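Local coordinates for protein octaprenyl-diphosphate synthase (Bacteroides thetaiotaomicron, PDB 3RMG) that probably acts as a magnesium-dependent prenyltransferase of the FPP/GGPP synthase family, building polyprenyl diphosphates from isoprenoid units, at residues F161-V169 with K237-A245; D4-P12 with N309-Y320. All blocks are in the same frame, centred on the assembly; numbering follows the deposited sequence.

Contact 1: F161-V169 with K237-A245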
loop_
_atom_site.group_PDB
_atom_site.type_symbol
_atom_site.label_atom_id
_atom_site.label_comp_id
_atom_site.label_asym_id
_atom_site.label_seq_id
_atom_site.Cartn_x
_atom_site.Cartn_y
_atom_site.Cartn_z
ATOM N N PHE A 161 -13.668 26.599 -9.366
ATOM C CA PHE A 161 -15.050 26.734 -9.827
ATOM C C PHE A 161 -15.164 26.515 -11.333
ATOM O O PHE A 161 -16.216 26.757 -11.928
ATOM C CB PHE A 161 -15.595 28.113 -9.468
ATOM C CG PHE A 161 -15.247 28.552 -8.080
ATOM C CD1 PHE A 161 -13.951 28.948 -7.770
ATOM C CD2 PHE A 161 -16.210 28.572 -7.080
ATOM C CE1 PHE A 161 -13.623 29.358 -6.488
ATOM C CE2 PHE A 161 -15.891 28.980 -5.797
ATOM C CZ PHE A 161 -14.593 29.374 -5.500
ATOM N N SER A 162 -14.069 26.071 -11.941
ATOM C CA SER A 162 -14.055 25.723 -13.353
ATOM C C SER A 162 -14.365 24.237 -13.523
ATOM O O SER A 162 -13.955 23.407 -12.705
ATOM C CB SER A 162 -12.677 26.011 -13.941
ATOM O OG SER A 162 -11.681 25.299 -13.220
ATOM N N GLU A 163 -15.094 23.906 -14.582
ATOM C CA GLU A 163 -15.270 22.522 -14.952
ATOM C C GLU A 163 -13.880 21.916 -15.165
ATOM O O GLU A 163 -13.588 20.812 -14.693
ATOM C CB GLU A 163 -16.104 22.410 -16.226
ATOM C CG GLU A 163 -17.385 23.213 -16.210
ATOM C CD GLU A 163 -18.267 22.909 -17.406
ATOM O OE1 GLU A 163 -17.718 22.610 -18.483
ATOM O OE2 GLU A 163 -19.509 22.963 -17.273
ATOM N N GLU A 164 -13.013 22.652 -15.855
ATOM C CA GLU A 164 -11.669 22.151 -16.135
ATOM C C GLU A 164 -11.048 21.488 -14.909
ATOM O O GLU A 164 -10.491 20.398 -15.005
ATOM C CB GLU A 164 -10.754 23.257 -16.670
ATOM C CG GLU A 164 -11.093 23.713 -18.083
ATOM C CD GLU A 164 -12.302 24.639 -18.127
ATOM O OE1 GLU A 164 -12.778 24.946 -19.243
ATOM O OE2 GLU A 164 -12.773 25.060 -17.047
ATOM N N VAL A 165 -11.140 22.129 -13.755
ATOM C CA VAL A 165 -10.544 21.529 -12.570
ATOM C C VAL A 165 -11.315 20.274 -12.159
ATOM O O VAL A 165 -10.741 19.301 -11.658
ATOM C CB VAL A 165 -10.475 22.517 -11.396
ATOM C CG1 VAL A 165 -9.850 21.848 -10.182
ATOM C CG2 VAL A 165 -9.681 23.762 -11.804
ATOM N N TYR A 166 -12.622 20.306 -12.381
ATOM C CA TYR A 166 -13.489 19.204 -12.007
ATOM C C TYR A 166 -13.155 17.956 -12.827
ATOM O O TYR A 166 -13.044 16.852 -12.288
ATOM C CB TYR A 166 -14.930 19.629 -12.256
ATOM C CG TYR A 166 -15.964 18.533 -12.230
ATOM C CD1 TYR A 166 -16.268 17.859 -11.053
ATOM C CD2 TYR A 166 -16.684 18.215 -13.372
ATOM C CE1 TYR A 166 -17.246 16.874 -11.027
ATOM C CE2 TYR A 166 -17.661 17.235 -13.358
ATOM C CZ TYR A 166 -17.938 16.572 -12.184
ATOM O OH TYR A 166 -18.918 15.600 -12.174
ATOM N N PHE A 167 -12.987 18.155 -14.132
ATOM C CA PHE A 167 -12.689 17.074 -15.057
ATOM C C PHE A 167 -11.286 16.533 -14.888
ATOM O O PHE A 167 -11.056 15.326 -14.980
ATOM C CB PHE A 167 -12.895 17.543 -16.483
ATOM C CG PHE A 167 -14.324 17.591 -16.874
ATOM C CD1 PHE A 167 -14.924 18.783 -17.217
ATOM C CD2 PHE A 167 -15.082 16.438 -16.870
ATOM C CE1 PHE A 167 -16.249 18.815 -17.578
ATOM C CE2 PHE A 167 -16.404 16.467 -17.227
ATOM C CZ PHE A 167 -16.989 17.656 -17.584
ATOM N N ASP A 168 -10.350 17.435 -14.639
ATOM C CA ASP A 168 -8.989 17.040 -14.359
ATOM C C ASP A 168 -8.937 16.076 -13.184
ATOM O O ASP A 168 -8.219 15.088 -13.223
ATOM C CB ASP A 168 -8.124 18.262 -14.068
ATOM C CG ASP A 168 -6.656 17.930 -14.062
ATOM O OD1 ASP A 168 -6.194 17.291 -15.035
ATOM O OD2 ASP A 168 -5.963 18.294 -13.087
ATOM N N VAL A 169 -9.695 16.371 -12.136
ATOM C CA VAL A 169 -9.724 15.528 -10.945
ATOM C C VAL A 169 -10.314 14.146 -11.237
ATOM O O VAL A 169 -9.781 13.123 -10.800
ATOM C CB VAL A 169 -10.568 16.175 -9.825
ATOM C CG1 VAL A 169 -10.707 15.215 -8.636
ATOM C CG2 VAL A 169 -9.969 17.522 -9.400
ATOM N N LYS A 237 -17.076 19.517 -1.820
ATOM C CA LYS A 237 -17.038 19.379 -3.272
ATOM C C LYS A 237 -18.188 20.066 -4.001
ATOM O O LYS A 237 -19.351 19.929 -3.621
ATOM C CB LYS A 237 -16.998 17.896 -3.660
ATOM C CG LYS A 237 -15.897 17.098 -2.976
ATOM C CD LYS A 237 -16.199 15.607 -3.020
ATOM C CE LYS A 237 -15.286 14.826 -2.087
ATOM N NZ LYS A 237 -15.775 13.432 -1.916
ATOM N N LEU A 238 -17.846 20.791 -5.060
ATOM C CA LEU A 238 -18.822 21.339 -5.990
ATOM C C LEU A 238 -18.713 20.619 -7.339
ATOM O O LEU A 238 -17.739 20.811 -8.076
ATOM C CB LEU A 238 -18.587 22.839 -6.195
ATOM C CG LEU A 238 -18.827 23.787 -5.022
ATOM C CD1 LEU A 238 -18.611 25.220 -5.472
ATOM C CD2 LEU A 238 -20.229 23.604 -4.467
ATOM N N THR A 239 -19.717 19.806 -7.661
ATOM C CA THR A 239 -19.670 18.973 -8.852
ATOM C C THR A 239 -20.345 19.647 -10.040
ATOM O O THR A 239 -20.935 20.713 -9.910
ATOM C CB THR A 239 -20.298 17.582 -8.605
ATOM O OG1 THR A 239 -21.705 17.720 -8.375
ATOM C CG2 THR A 239 -19.642 16.884 -7.407
ATOM N N LEU A 240 -20.261 19.008 -11.199
ATOM C CA LEU A 240 -20.614 19.660 -12.453
ATOM C C LEU A 240 -21.895 20.486 -12.396
ATOM O O LEU A 240 -21.917 21.626 -12.851
ATOM C CB LEU A 240 -20.698 18.647 -13.602
ATOM C CG LEU A 240 -20.679 19.308 -14.981
ATOM C CD1 LEU A 240 -19.415 20.147 -15.126
ATOM C CD2 LEU A 240 -20.800 18.290 -16.112
ATOM N N PRO A 241 -22.979 19.904 -11.868
ATOM C CA PRO A 241 -24.265 20.615 -11.909
ATOM C C PRO A 241 -24.185 21.981 -11.205
ATOM O O PRO A 241 -24.548 23.007 -11.786
ATOM C CB PRO A 241 -25.216 19.666 -11.165
ATOM C CG PRO A 241 -24.534 18.317 -11.195
ATOM C CD PRO A 241 -23.066 18.616 -11.159
ATOM N N ALA A 242 -23.707 21.981 -9.964
ATOM C CA ALA A 242 -23.519 23.216 -9.221
ATOM C C ALA A 242 -22.655 24.173 -10.030
ATOM O O ALA A 242 -23.084 25.276 -10.374
ATOM C CB ALA A 242 -22.883 22.930 -7.853
ATOM N N LEU A 243 -21.436 23.744 -10.337
ATOM C CA LEU A 243 -20.512 24.560 -11.108
ATOM C C LEU A 243 -21.231 25.213 -12.266
ATOM O O LEU A 243 -21.020 26.383 -12.558
ATOM C CB LEU A 243 -19.349 23.720 -11.625
ATOM C CG LEU A 243 -18.444 23.113 -10.553
ATOM C CD1 LEU A 243 -17.410 22.192 -11.185
ATOM C CD2 LEU A 243 -17.771 24.206 -9.709
ATOM N N TYR A 244 -22.093 24.463 -12.932
ATOM C CA TYR A 244 -22.787 25.003 -14.084
ATOM C C TYR A 244 -23.715 26.163 -13.727
ATOM O O TYR A 244 -23.764 27.175 -14.431
ATOM C CB TYR A 244 -23.611 23.928 -14.760
ATOM C CG TYR A 244 -24.478 24.494 -15.847
ATOM C CD1 TYR A 244 -23.922 24.958 -17.035
ATOM C CD2 TYR A 244 -25.852 24.576 -15.686
ATOM C CE1 TYR A 244 -24.721 25.481 -18.036
ATOM C CE2 TYR A 244 -26.656 25.093 -16.677
ATOM C CZ TYR A 244 -26.092 25.546 -17.843
ATOM O OH TYR A 244 -26.914 26.060 -18.816
ATOM N N ALA A 245 -24.470 25.988 -12.648
ATOM C CA ALA A 245 -25.448 26.978 -12.219
ATOM C C ALA A 245 -24.768 28.287 -11.830
ATOM O O ALA A 245 -25.253 29.367 -12.169
ATOM C CB ALA A 245 -26.277 26.436 -11.067
#

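Contact 2: D4-P12 with N309-Y320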
loop_
_atom_site.group_PDB
_atom_site.type_symbol
_atom_site.label_atom_id
_atom_site.label_comp_id
_atom_site.label_asym_id
_atom_site.label_seq_id
_atom_site.Cartn_x
_atom_site.Cartn_y
_atom_site.Cartn_z
ATOM N N ASP A 4 -33.226 -8.292 -23.132
ATOM C CA ASP A 4 -32.656 -8.222 -21.795
ATOM C C ASP A 4 -31.219 -7.661 -21.800
ATOM O O ASP A 4 -30.264 -8.353 -22.163
ATOM C CB ASP A 4 -32.703 -9.610 -21.140
ATOM C CG ASP A 4 -32.006 -9.644 -19.799
ATOM O OD1 ASP A 4 -31.630 -8.566 -19.306
ATOM O OD2 ASP A 4 -31.824 -10.749 -19.248
ATOM N N SER A 5 -31.073 -6.406 -21.386
ATOM C CA SER A 5 -29.769 -5.727 -21.413
ATOM C C SER A 5 -28.673 -6.490 -20.679
ATOM O O SER A 5 -27.622 -6.771 -21.247
ATOM C CB SER A 5 -29.891 -4.309 -20.858
ATOM O OG SER A 5 -30.668 -3.522 -21.748
ATOM N N ILE A 6 -28.914 -6.831 -19.419
ATOM C CA ILE A 6 -27.911 -7.555 -18.642
ATOM C C ILE A 6 -27.375 -8.769 -19.400
ATOM O O ILE A 6 -26.169 -9.058 -19.372
ATOM C CB ILE A 6 -28.463 -8.004 -17.281
ATOM C CG1 ILE A 6 -28.521 -6.819 -16.317
ATOM C CG2 ILE A 6 -27.574 -9.058 -16.677
ATOM C CD1 ILE A 6 -28.916 -5.507 -16.963
ATOM N N SER A 7 -28.266 -9.478 -20.084
ATOM C CA SER A 7 -27.846 -10.658 -20.834
ATOM C C SER A 7 -26.889 -10.286 -21.980
ATOM O O SER A 7 -25.834 -10.896 -22.129
ATOM C CB SER A 7 -29.059 -11.439 -21.363
ATOM O OG SER A 7 -28.638 -12.599 -22.077
ATOM N N LEU A 8 -27.252 -9.278 -22.774
ATOM C CA LEU A 8 -26.386 -8.816 -23.858
ATOM C C LEU A 8 -24.996 -8.451 -23.347
ATOM O O LEU A 8 -24.008 -8.587 -24.074
ATOM C CB LEU A 8 -26.993 -7.620 -24.570
ATOM C CG LEU A 8 -28.305 -7.857 -25.303
ATOM C CD1 LEU A 8 -28.839 -6.529 -25.878
ATOM C CD2 LEU A 8 -28.087 -8.872 -26.400
ATOM N N ILE A 9 -24.930 -8.002 -22.094
ATOM C CA ILE A 9 -23.678 -7.587 -21.481
ATOM C C ILE A 9 -22.833 -8.731 -20.897
ATOM O O ILE A 9 -21.627 -8.791 -21.130
ATOM C CB ILE A 9 -23.927 -6.567 -20.360
ATOM C CG1 ILE A 9 -24.454 -5.244 -20.921
ATOM C CG2 ILE A 9 -22.648 -6.342 -19.554
ATOM C CD1 ILE A 9 -24.983 -4.305 -19.812
ATOM N N LYS A 10 -23.460 -9.623 -20.134
ATOM C CA LYS A 10 -22.722 -10.630 -19.364
ATOM C C LYS A 10 -22.640 -11.982 -20.042
ATOM O O LYS A 10 -21.621 -12.666 -19.950
ATOM C CB LYS A 10 -23.367 -10.847 -17.986
ATOM C CG LYS A 10 -23.690 -9.589 -17.197
ATOM C CD LYS A 10 -23.731 -9.883 -15.693
ATOM C CE LYS A 10 -24.315 -8.705 -14.907
ATOM N NZ LYS A 10 -24.047 -8.797 -13.439
ATOM N N THR A 11 -23.715 -12.386 -20.706
ATOM C CA THR A 11 -23.756 -13.724 -21.287
ATOM C C THR A 11 -22.464 -14.082 -22.030
ATOM O O THR A 11 -21.896 -15.143 -21.801
ATOM C CB THR A 11 -24.972 -13.923 -22.224
ATOM O OG1 THR A 11 -26.193 -13.658 -21.508
ATOM C CG2 THR A 11 -24.987 -15.357 -22.734
ATOM N N PRO A 12 -21.981 -13.175 -22.902
ATOM C CA PRO A 12 -20.811 -13.462 -23.740
ATOM C C PRO A 12 -19.544 -13.643 -22.922
ATOM O O PRO A 12 -18.545 -14.161 -23.436
ATOM C CB PRO A 12 -20.693 -12.223 -24.640
ATOM C CG PRO A 12 -22.017 -11.505 -24.513
ATOM C CD PRO A 12 -22.494 -11.813 -23.118
ATOM N N ASN A 309 -20.723 -9.472 -31.007
ATOM C CA ASN A 309 -21.487 -9.588 -29.784
ATOM C C ASN A 309 -20.804 -8.787 -28.678
ATOM O O ASN A 309 -21.463 -8.277 -27.758
ATOM C CB ASN A 309 -21.684 -11.071 -29.381
ATOM C CG ASN A 309 -20.368 -11.833 -29.225
ATOM O OD1 ASN A 309 -19.331 -11.428 -29.746
ATOM N ND2 ASN A 309 -20.413 -12.948 -28.498
ATOM N N ILE A 310 -19.479 -8.665 -28.782
ATOM C CA ILE A 310 -18.711 -7.920 -27.790
ATOM C C ILE A 310 -18.944 -6.407 -27.945
ATOM O O ILE A 310 -19.242 -5.720 -26.966
ATOM C CB ILE A 310 -17.205 -8.264 -27.828
ATOM C CG1 ILE A 310 -16.990 -9.744 -27.525
ATOM C CG2 ILE A 310 -16.448 -7.441 -26.792
ATOM C CD1 ILE A 310 -17.749 -10.233 -26.283
ATOM N N CYS A 311 -18.843 -5.901 -29.174
ATOM C CA CYS A 311 -19.172 -4.498 -29.443
ATOM C C CYS A 311 -20.577 -4.185 -28.932
ATOM O O CYS A 311 -20.790 -3.168 -28.276
ATOM C CB CYS A 311 -19.066 -4.175 -30.937
ATOM S SG CYS A 311 -18.820 -2.383 -31.361
ATOM N N LEU A 312 -21.531 -5.067 -29.215
ATOM C CA LEU A 312 -22.920 -4.832 -28.826
ATOM C C LEU A 312 -23.032 -4.831 -27.303
ATOM O O LEU A 312 -23.746 -4.014 -26.709
ATOM C CB LEU A 312 -23.834 -5.908 -29.437
ATOM C CG LEU A 312 -25.245 -6.084 -28.848
ATOM C CD1 LEU A 312 -25.991 -4.782 -28.834
ATOM C CD2 LEU A 312 -26.049 -7.131 -29.609
ATOM N N ALA A 313 -22.304 -5.740 -26.670
ATOM C CA ALA A 313 -22.282 -5.812 -25.217
ATOM C C ALA A 313 -21.754 -4.510 -24.592
ATOM O O ALA A 313 -22.323 -4.003 -23.626
ATOM C CB ALA A 313 -21.470 -7.029 -24.752
ATOM N N LEU A 314 -20.680 -3.969 -25.159
ATOM C CA LEU A 314 -20.121 -2.686 -24.715
ATOM C C LEU A 314 -21.075 -1.501 -24.922
ATOM O O LEU A 314 -21.211 -0.646 -24.042
ATOM C CB LEU A 314 -18.805 -2.409 -25.443
ATOM C CG LEU A 314 -17.623 -3.128 -24.804
ATOM C CD1 LEU A 314 -16.466 -3.222 -25.764
ATOM C CD2 LEU A 314 -17.229 -2.422 -23.483
ATOM N N ARG A 315 -21.732 -1.433 -26.077
ATOM C CA ARG A 315 -22.701 -0.375 -26.261
ATOM C C ARG A 315 -23.802 -0.467 -25.200
ATOM O O ARG A 315 -24.191 0.544 -24.643
ATOM C CB ARG A 315 -23.279 -0.360 -27.676
ATOM C CG ARG A 315 -22.235 -0.057 -28.734
ATOM C CD ARG A 315 -22.845 0.376 -30.051
ATOM N NE ARG A 315 -23.905 -0.517 -30.514
ATOM C CZ ARG A 315 -23.705 -1.691 -31.113
ATOM N NH1 ARG A 315 -24.744 -2.408 -31.522
ATOM N NH2 ARG A 315 -22.475 -2.154 -31.302
ATOM N N THR A 316 -24.282 -1.675 -24.913
ATOM C CA THR A 316 -25.312 -1.874 -23.891
ATOM C C THR A 316 -24.774 -1.544 -22.493
ATOM O O THR A 316 -25.447 -0.926 -21.688
ATOM C CB THR A 316 -25.854 -3.326 -23.887
ATOM O OG1 THR A 316 -26.194 -3.719 -25.220
ATOM C CG2 THR A 316 -27.094 -3.439 -23.012
ATOM N N TYR A 317 -23.563 -1.978 -22.195
ATOM C CA TYR A 317 -22.906 -1.582 -20.955
ATOM C C TYR A 317 -22.945 -0.053 -20.798
ATOM O O TYR A 317 -23.322 0.473 -19.758
ATOM C CB TYR A 317 -21.463 -2.052 -21.020
ATOM C CG TYR A 317 -20.593 -1.754 -19.825
ATOM C CD1 TYR A 317 -20.410 -2.704 -18.820
ATOM C CD2 TYR A 317 -19.903 -0.552 -19.727
ATOM C CE1 TYR A 317 -19.582 -2.451 -17.736
ATOM C CE2 TYR A 317 -19.076 -0.285 -18.644
ATOM C CZ TYR A 317 -18.917 -1.237 -17.658
ATOM O OH TYR A 317 -18.092 -0.976 -16.593
ATOM N N LEU A 318 -22.563 0.666 -21.844
ATOM C CA LEU A 318 -22.445 2.103 -21.730
ATOM C C LEU A 318 -23.824 2.759 -21.630
ATOM O O LEU A 318 -23.993 3.730 -20.897
ATOM C CB LEU A 318 -21.580 2.679 -22.865
ATOM C CG LEU A 318 -21.207 4.166 -22.769
ATOM C CD1 LEU A 318 -20.931 4.587 -21.332
ATOM C CD2 LEU A 318 -20.010 4.493 -23.640
ATOM N N ASP A 319 -24.820 2.206 -22.321
ATOM C CA ASP A 319 -26.197 2.687 -22.178
ATOM C C ASP A 319 -26.706 2.488 -20.757
ATOM O O ASP A 319 -27.434 3.318 -20.225
ATOM C CB ASP A 319 -27.134 1.976 -23.143
ATOM C CG ASP A 319 -27.075 2.548 -24.544
ATOM O OD1 ASP A 319 -27.423 1.820 -25.495
ATOM O OD2 ASP A 319 -26.688 3.725 -24.698
ATOM N N TYR A 320 -26.317 1.374 -20.149
ATOM C CA TYR A 320 -26.788 1.003 -18.825
ATOM C C TYR A 320 -26.138 1.886 -17.758
ATOM O O TYR A 320 -26.786 2.283 -16.789
ATOM C CB TYR A 320 -26.470 -0.464 -18.575
ATOM C CG TYR A 320 -27.237 -1.104 -17.449
ATOM C CD1 TYR A 320 -28.426 -1.789 -17.696
ATOM C CD2 TYR A 320 -26.760 -1.056 -16.139
ATOM C CE1 TYR A 320 -29.129 -2.396 -16.667
ATOM C CE2 TYR A 320 -27.453 -1.659 -15.104
ATOM C CZ TYR A 320 -28.638 -2.328 -15.371
ATOM O OH TYR A 320 -29.334 -2.930 -14.346
HETATM O O HOH W 1 -23.781 -9.458 -26.827
#

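Contact 1: F161-V169 with K237-A245
The ring of Y166 lies with one face against the start of helix 240-245: the backbone N of L240 sits 3.5 Å above the ring plane, displaced toward the rim, with the carbonyl carbon of T239 over the same face. L240 CB comes within 3.4 Å of Y166 CE2, and the two side chains cross at about a right angle. The F167 ring is turned about 60° from that of Y166: Y166 CD2 stands 4.0 Å above its centre, while L240 CD2 approaches F167 CZ obliquely at 4.1 Å. The tyrosine gets there because its CG is anti to the backbone N (chi1 167°), which sends the ring across to the other helix. L240 divides its branches, CD1 running beside the aliphatic part and carboxylate of E163 (CD1 to OE2 3.5 Å) and CD2 going to F167. One turn on, L243 CD1 presses on Y166 CB at 3.7 Å and its CD2 reaches F161 CA, also at 3.7 Å. The helix segments run nearly antiparallel, 169° apart with axes 10.4 Å from each other. Beyond the ring, Y166 OH hydrogen-bonds D215 of helix 193-217, and T239 OG1 hydrogen-bonds Y219 OH. With an alanine for Y166 the ring face over the L240 backbone is gone, which would probably open a gap there and leave D215 without its phenol partner. No hydrogen bond links the two segments, so their hold on each other is apolar packing, while the one polar atom of the tyrosine side chain is held by D215 on a third helix of this all-helical prenyltransferase fold.

Contact 2: D4-P12 with N309-Y320
A water bridges two backbone carbonyls where the helices come close, donating to L8 O at 2.9 Å and to N309 O at 2.8 Å, and so joins two acceptors that could not bond each other directly. Close by, the backbones come closest at I9 and A313, CA to CA 4.4 Å, an approach that a small alanine allows. The segment axes pass 7.9 Å apart at 131°. I9 is a knob in a hole formed by A313, T316, Y317 and Y320: its CG1 lies against T316 CB, its CD1 runs on to Y317 CA at 3.6 Å, and its CG2 meets the Y317 ring at the edge. T316 faces the short helix with both branches. Its CG2, anti to the backbone N, meets S5 CB at 3.6 Å, whereas OG1 lies beside L8 CD1 and gives its proton to L312 O (2.9 Å). That oxygen also accepts from T316 N, the two donors arriving from opposite faces of the carbonyl plane. At the far end P12 CB packs on I310 CD1, 3.9 Å away. Helix 50-62 backs the long helix, with L57 against A313, and R60 hydrogen-bonds P12 O. The chemistry is thus mainly apolar: the threonine hydroxyl is paid for within its own helix, and the water is the polar link between the two segments.

How the contacts relate
From the N terminus, helix 5-10 comes first and is met nearly 300 residues later by the last helix, 309-323, so contact 2 closes a loop around almost the whole chain. Contact 1 is nested inside it, closing a shorter loop of 67 residues, largely helical, between 161-169 and 237-245. The two do not touch: their centres lie 31 Å apart and their nearest atoms about 13 Å. Helices 193-217 and 283-302 receive side chains from segments of both contacts. Contact 1 thus joins two parts of the polyprenyl synthetase region to one another, whereas contact 2 brings the ends of the chain together beside helix 50-62.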